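Local coordinates for protein indole-3-pyruvate decarboxylase (Azospirillum brasilense, PDB 2NXW) that decarboxylates indole-3-pyruvate to indole-3-acetaldehyde in auxin biosynthesis, using thiamine diphosphate and a magnesium ion bound to each subunit, at residues T255-R260 and T406-I411; L494-F499 and E537-R542. All coordinates share one frame; numbering follows the deposited sequence.

In the fold
Each of the two contacts closes a loop of its own, and the two loops follow one another along the chain without nesting or crossing. From the N terminus, the chain first reaches 255-260, just after strand 253-255 at an edge of the central domain's mixed sheet. Contact 1 joins this turn to 406-411, on helix 402-407 and the turn that follows, and so ties the central domain to the C-terminal cofactor-binding domain. Contact 2 lies wholly within the latter, setting the loop 494-499 against strand 534-539 and the residues after it, near the magnesium site. The centres of contacts 1 and 2 are about 26 Å apart; the nearest atoms of contacts 1 and 2 are about 7 Å apart.

Contact 1: T255-R260 and T406-I411; sequences TTFMGR and TAMDMI
The carbonyl oxygen of M408 receives a weak hydrogen bond from the guanidinium of R260, with NH2 3.3 Å from M408 O and a bent N-H...O angle of 143°. M410 O lies in the guanidinium plane at its edge, 3.7 Å from R260 NH2, so the end of the arginine faces the carbonyls of a type I beta turn running from A407 to M410. R260 gets there by a long reach: CG stands anti to the backbone N (chi1 -171°) and the chain stays extended as far as NE. Its stronger polar partner is D412, which forms a salt bridge with NH1 and probably does more than the turn to fix the rotation of the group.

Beside this polar link, the thioether of M408 meets the ring of F257 at its edge. M408 SD is 3.4 Å from F257 CE1 and 4.7 Å from the ring centroid, 81° off the ring normal. Bends at chi2 and chi3 fold the methionine back, which lets the methyl touch both ring and arginine, with M408 CE 4.1 Å from F257 CD1 and from R260 NE. L415 touches F257, R260 and M408 alike, and F305 meets the F257 ring. This is an edge-on Met-aromatic contact, buried at the junction of the central domain and the C-terminal cofactor-binding domain.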
loop_
_atom_site.group_PDB
_atom_site.type_symbol
_atom_site.label_atom_id
_atom_site.label_comp_id
_atom_site.label_asym_id
_atom_site.label_seq_id
_atom_site.Cartn_x
_atom_site.Cartn_y
_atom_site.Cartn_z
ATOM N N THR A 255 16.588 21.974 25.360
ATOM C CA THR A 255 17.088 21.005 24.387
ATOM C C THR A 255 16.170 19.804 24.351
ATOM O O THR A 255 15.415 19.571 25.294
ATOM C CB THR A 255 18.508 20.469 24.729
ATOM O OG1 THR A 255 18.509 19.934 26.058
ATOM C CG2 THR A 255 19.543 21.565 24.624
ATOM N N THR A 256 16.195 19.074 23.243
ATOM C CA THR A 256 15.437 17.833 23.147
ATOM C C THR A 256 16.403 16.771 23.673
ATOM O O THR A 256 17.566 17.070 23.948
ATOM C CB THR A 256 15.097 17.462 21.702
ATOM O OG1 THR A 256 16.306 17.411 20.933
ATOM C CG2 THR A 256 14.114 18.464 21.115
ATOM N N PHE A 257 15.941 15.532 23.803
ATOM C CA PHE A 257 16.818 14.471 24.290
ATOM C C PHE A 257 18.079 14.335 23.436
ATOM O O PHE A 257 19.186 14.203 23.964
ATOM C CB PHE A 257 16.083 13.127 24.303
ATOM C CG PHE A 257 16.960 11.978 24.683
ATOM C CD1 PHE A 257 17.366 11.801 26.002
ATOM C CD2 PHE A 257 17.437 11.104 23.712
ATOM C CE1 PHE A 257 18.237 10.769 26.344
ATOM C CE2 PHE A 257 18.312 10.072 24.046
ATOM C CZ PHE A 257 18.710 9.907 25.366
ATOM N N MET A 258 17.918 14.355 22.114
ATOM C CA MET A 258 19.066 14.224 21.222
ATOM C C MET A 258 19.914 15.489 21.168
ATOM O O MET A 258 20.998 15.486 20.580
ATOM C CB MET A 258 18.614 13.846 19.812
ATOM C CG MET A 258 17.960 12.482 19.713
ATOM S SD MET A 258 19.124 11.102 19.542
ATOM C CE MET A 258 18.165 9.723 20.274
ATOM N N GLY A 259 19.425 16.567 21.777
ATOM C CA GLY A 259 20.195 17.797 21.804
ATOM C C GLY A 259 20.816 18.000 23.181
ATOM O O GLY A 259 21.482 19.003 23.422
ATOM N N ARG A 260 20.596 17.041 24.080
ATOM C CA ARG A 260 21.104 17.115 25.450
ATOM C C ARG A 260 22.604 17.392 25.504
ATOM O O ARG A 260 23.397 16.693 24.879
ATOM C CB ARG A 260 20.774 15.807 26.181
ATOM C CG ARG A 260 21.033 15.783 27.687
ATOM C CD ARG A 260 20.273 14.600 28.299
ATOM N NE ARG A 260 20.608 14.314 29.695
ATOM C CZ ARG A 260 21.749 13.756 30.090
ATOM N NH1 ARG A 260 22.672 13.428 29.198
ATOM N NH2 ARG A 260 21.957 13.498 31.377
ATOM N N THR A 406 17.595 5.879 34.170
ATOM C CA THR A 406 18.544 6.125 35.245
ATOM C C THR A 406 19.684 7.012 34.735
ATOM O O THR A 406 20.145 7.913 35.441
ATOM C CB THR A 406 19.141 4.819 35.752
ATOM O OG1 THR A 406 18.083 3.938 36.159
ATOM C CG2 THR A 406 20.036 5.085 36.952
ATOM N N ALA A 407 20.130 6.761 33.504
ATOM C CA ALA A 407 21.216 7.545 32.913
ATOM C C ALA A 407 20.858 9.018 32.783
ATOM O O ALA A 407 21.750 9.872 32.780
ATOM C CB ALA A 407 21.596 6.967 31.552
ATOM N N MET A 408 19.567 9.327 32.677
ATOM C CA MET A 408 19.153 10.726 32.579
ATOM C C MET A 408 19.608 11.493 33.820
ATOM O O MET A 408 19.760 12.718 33.773
ATOM C CB MET A 408 17.627 10.836 32.449
ATOM C CG MET A 408 17.047 10.290 31.146
ATOM S SD MET A 408 17.641 11.198 29.694
ATOM C CE MET A 408 16.835 12.765 29.914
ATOM N N ASP A 409 19.825 10.778 34.925
ATOM C CA ASP A 409 20.263 11.408 36.165
ATOM C C ASP A 409 21.737 11.186 36.485
ATOM O O ASP A 409 22.171 11.350 37.628
ATOM C CB ASP A 409 19.387 10.945 37.338
ATOM C CG ASP A 409 18.009 11.574 37.309
ATOM O OD1 ASP A 409 17.893 12.711 36.808
ATOM O OD2 ASP A 409 17.049 10.940 37.792
ATOM N N MET A 410 22.509 10.817 35.464
ATOM C CA MET A 410 23.945 10.613 35.636
ATOM C C MET A 410 24.727 11.732 34.965
ATOM O O MET A 410 24.373 12.176 33.877
ATOM C CB MET A 410 24.373 9.286 35.013
ATOM C CG MET A 410 24.022 8.084 35.848
ATOM S SD MET A 410 24.535 6.577 34.997
ATOM C CE MET A 410 23.928 5.351 36.139
ATOM N N ILE A 411 25.786 12.192 35.626
ATOM C CA ILE A 411 26.636 13.229 35.052
ATOM C C ILE A 411 27.475 12.537 33.973
ATOM O O ILE A 411 28.153 11.555 34.253
ATOM C CB ILE A 411 27.566 13.821 36.123
ATOM C CG1 ILE A 411 26.719 14.437 37.243
ATOM C CG2 ILE A 411 28.482 14.866 35.494
ATOM C CD1 ILE A 411 27.516 14.816 38.479
#

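Contact 2: L494-F499 and E537-R542; sequences LDDWRF and EAMIPR
F499 and E537 carry the main polar link between these segments. The backbone N of F499 donates to E537 OE2 over 3.3 Å at an angle of 145°, approaching from above the carboxylate plane. E537 extends fully to reach it, CG anti to the backbone N (chi1 -180°). The same oxygen accepts a hydrogen bond from N475 and forms a salt bridge with R512, which also pairs with D496 OD1 and would offset the likeness of charge between D496 and E537, while OE1 takes the N-H of A500. The carboxylate thus holds two successive backbone amides, those of F499 and A500, at helix 499-502. A glutamine here would probably leave R512 without one of its charge partners and weaken the grip on these amides.

Among charged groups, D496 OD2 and R498 NH2 form a salt bridge within the loop, 2.8 Å long and nearly straight at 167°. At the other end, R542 NH2 hydrogen-bonds A477 O and comes within 3.2 Å of L494 O, which lies in the guanidinium plane.

Carbon groups also lie against the carboxylates: the edge of the F499 ring meets E537, with F499 CD2 3.4 Å from E537 OE2, and M539 CE is 4.3 Å from D496 OD1.

Around the loop, W497 makes a cation-pi contact with R463 of the second subunit and F499 packs against helix 449-455; strand 534-539 itself runs between strands 470-475 and 509-513 of the parallel sheet.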
loop_
_atom_site.group_PDB
_atom_site.type_symbol
_atom_site.label_atom_id
_atom_site.label_comp_id
_atom_site.label_asym_id
_atom_site.label_seq_id
_atom_site.Cartn_x
_atom_site.Cartn_y
_atom_site.Cartn_z
ATOM N N LEU A 494 11.905 -12.868 34.361
ATOM C CA LEU A 494 12.980 -13.583 33.694
ATOM C C LEU A 494 13.701 -14.446 34.714
ATOM O O LEU A 494 13.501 -14.303 35.926
ATOM C CB LEU A 494 13.956 -12.609 33.018
ATOM C CG LEU A 494 13.317 -11.685 31.963
ATOM C CD1 LEU A 494 14.366 -10.753 31.366
ATOM C CD2 LEU A 494 12.665 -12.518 30.854
ATOM N N ASP A 495 14.537 -15.343 34.212
ATOM C CA ASP A 495 15.284 -16.265 35.056
ATOM C C ASP A 495 16.550 -15.581 35.558
ATOM O O ASP A 495 16.857 -14.445 35.183
ATOM C CB ASP A 495 15.657 -17.500 34.231
ATOM C CG ASP A 495 15.731 -18.762 35.051
ATOM O OD1 ASP A 495 15.880 -18.680 36.288
ATOM O OD2 ASP A 495 15.658 -19.851 34.439
ATOM N N ASP A 496 17.273 -16.288 36.415
ATOM C CA ASP A 496 18.531 -15.799 36.966
ATOM C C ASP A 496 19.643 -16.201 36.008
ATOM O O ASP A 496 19.807 -17.375 35.712
ATOM C CB ASP A 496 18.772 -16.438 38.346
ATOM C CG ASP A 496 20.147 -16.121 38.921
ATOM O OD1 ASP A 496 20.518 -14.932 38.951
ATOM O OD2 ASP A 496 20.844 -17.067 39.356
ATOM N N TRP A 497 20.346 -15.210 35.458
ATOM C CA TRP A 497 21.492 -15.463 34.580
ATOM C C TRP A 497 22.655 -14.869 35.381
ATOM O O TRP A 497 22.554 -13.736 35.866
ATOM C CB TRP A 497 21.363 -14.711 33.250
ATOM C CG TRP A 497 20.267 -15.193 32.341
ATOM C CD1 TRP A 497 18.928 -15.298 32.639
ATOM C CD2 TRP A 497 20.396 -15.525 30.951
ATOM N NE1 TRP A 497 18.221 -15.662 31.511
ATOM C CE2 TRP A 497 19.094 -15.807 30.464
ATOM C CE3 TRP A 497 21.485 -15.603 30.068
ATOM C CZ2 TRP A 497 18.855 -16.161 29.133
ATOM C CZ3 TRP A 497 21.246 -15.955 28.738
ATOM C CH2 TRP A 497 19.937 -16.226 28.288
ATOM N N ARG A 498 23.739 -15.629 35.540
ATOM C CA ARG A 498 24.894 -15.151 36.302
ATOM C C ARG A 498 25.862 -14.495 35.324
ATOM O O ARG A 498 26.864 -15.083 34.922
ATOM C CB ARG A 498 25.576 -16.312 37.026
ATOM C CG ARG A 498 24.896 -16.750 38.318
ATOM C CD ARG A 498 23.547 -17.377 38.101
ATOM N NE ARG A 498 23.651 -18.611 37.329
ATOM C CZ ARG A 498 22.705 -19.541 37.274
ATOM N NH1 ARG A 498 22.893 -20.626 36.539
ATOM N NH2 ARG A 498 21.582 -19.388 37.964
ATOM N N PHE A 499 25.542 -13.270 34.940
ATOM C CA PHE A 499 26.337 -12.557 33.950
ATOM C C PHE A 499 27.780 -12.296 34.366
ATOM O O PHE A 499 28.701 -12.492 33.558
ATOM C CB PHE A 499 25.634 -11.243 33.592
ATOM C CG PHE A 499 24.260 -11.429 32.972
ATOM C CD1 PHE A 499 24.119 -11.933 31.681
ATOM C CD2 PHE A 499 23.116 -11.036 33.667
ATOM C CE1 PHE A 499 22.850 -12.033 31.077
ATOM C CE2 PHE A 499 21.847 -11.136 33.075
ATOM C CZ PHE A 499 21.717 -11.628 31.781
ATOM N N GLU A 537 27.631 -6.432 37.629
ATOM C CA GLU A 537 26.271 -6.960 37.564
ATOM C C GLU A 537 25.571 -6.558 38.855
ATOM O O GLU A 537 25.787 -7.176 39.907
ATOM C CB GLU A 537 26.317 -8.482 37.415
ATOM C CG GLU A 537 24.936 -9.105 37.340
ATOM C CD GLU A 537 24.962 -10.612 37.376
ATOM O OE1 GLU A 537 25.964 -11.202 37.845
ATOM O OE2 GLU A 537 23.956 -11.215 36.945
ATOM N N ALA A 538 24.735 -5.528 38.765
ATOM C CA ALA A 538 24.030 -5.003 39.931
ATOM C C ALA A 538 22.670 -5.649 40.072
ATOM O O ALA A 538 21.803 -5.448 39.224
ATOM C CB ALA A 538 23.873 -3.493 39.809
ATOM N N MET A 539 22.489 -6.429 41.135
ATOM C CA MET A 539 21.205 -7.082 41.374
ATOM C C MET A 539 20.229 -6.038 41.926
ATOM O O MET A 539 20.536 -5.315 42.870
ATOM C CB MET A 539 21.377 -8.234 42.364
ATOM C CG MET A 539 22.490 -9.218 41.982
ATOM S SD MET A 539 22.375 -9.810 40.250
ATOM C CE MET A 539 20.904 -10.842 40.367
ATOM N N ILE A 540 19.055 -5.954 41.313
ATOM C CA ILE A 540 18.041 -4.980 41.707
ATOM C C ILE A 540 16.706 -5.700 41.849
ATOM O O ILE A 540 16.358 -6.518 41.008
ATOM C CB ILE A 540 17.889 -3.900 40.613
ATOM C CG1 ILE A 540 19.226 -3.196 40.392
ATOM C CG2 ILE A 540 16.794 -2.890 40.990
ATOM C CD1 ILE A 540 19.220 -2.234 39.193
ATOM N N PRO A 541 15.947 -5.412 42.920
ATOM C CA PRO A 541 14.658 -6.102 43.048
ATOM C C PRO A 541 13.640 -5.625 42.003
ATOM O O PRO A 541 13.722 -4.503 41.495
ATOM C CB PRO A 541 14.187 -5.724 44.459
ATOM C CG PRO A 541 15.437 -5.323 45.183
ATOM C CD PRO A 541 16.252 -4.613 44.122
ATOM N N ARG A 542 12.685 -6.492 41.680
ATOM C CA ARG A 542 11.619 -6.109 40.771
ATOM C C ARG A 542 10.770 -5.062 41.497
ATOM O O ARG A 542 10.681 -5.070 42.739
ATOM C CB ARG A 542 10.754 -7.316 40.425
ATOM C CG ARG A 542 11.482 -8.349 39.603
ATOM C CD ARG A 542 10.642 -9.586 39.444
ATOM N NE ARG A 542 11.358 -10.634 38.730
ATOM C CZ ARG A 542 11.058 -11.924 38.808
ATOM N NH1 ARG A 542 10.043 -12.326 39.567
ATOM N NH2 ARG A 542 11.788 -12.816 38.164
#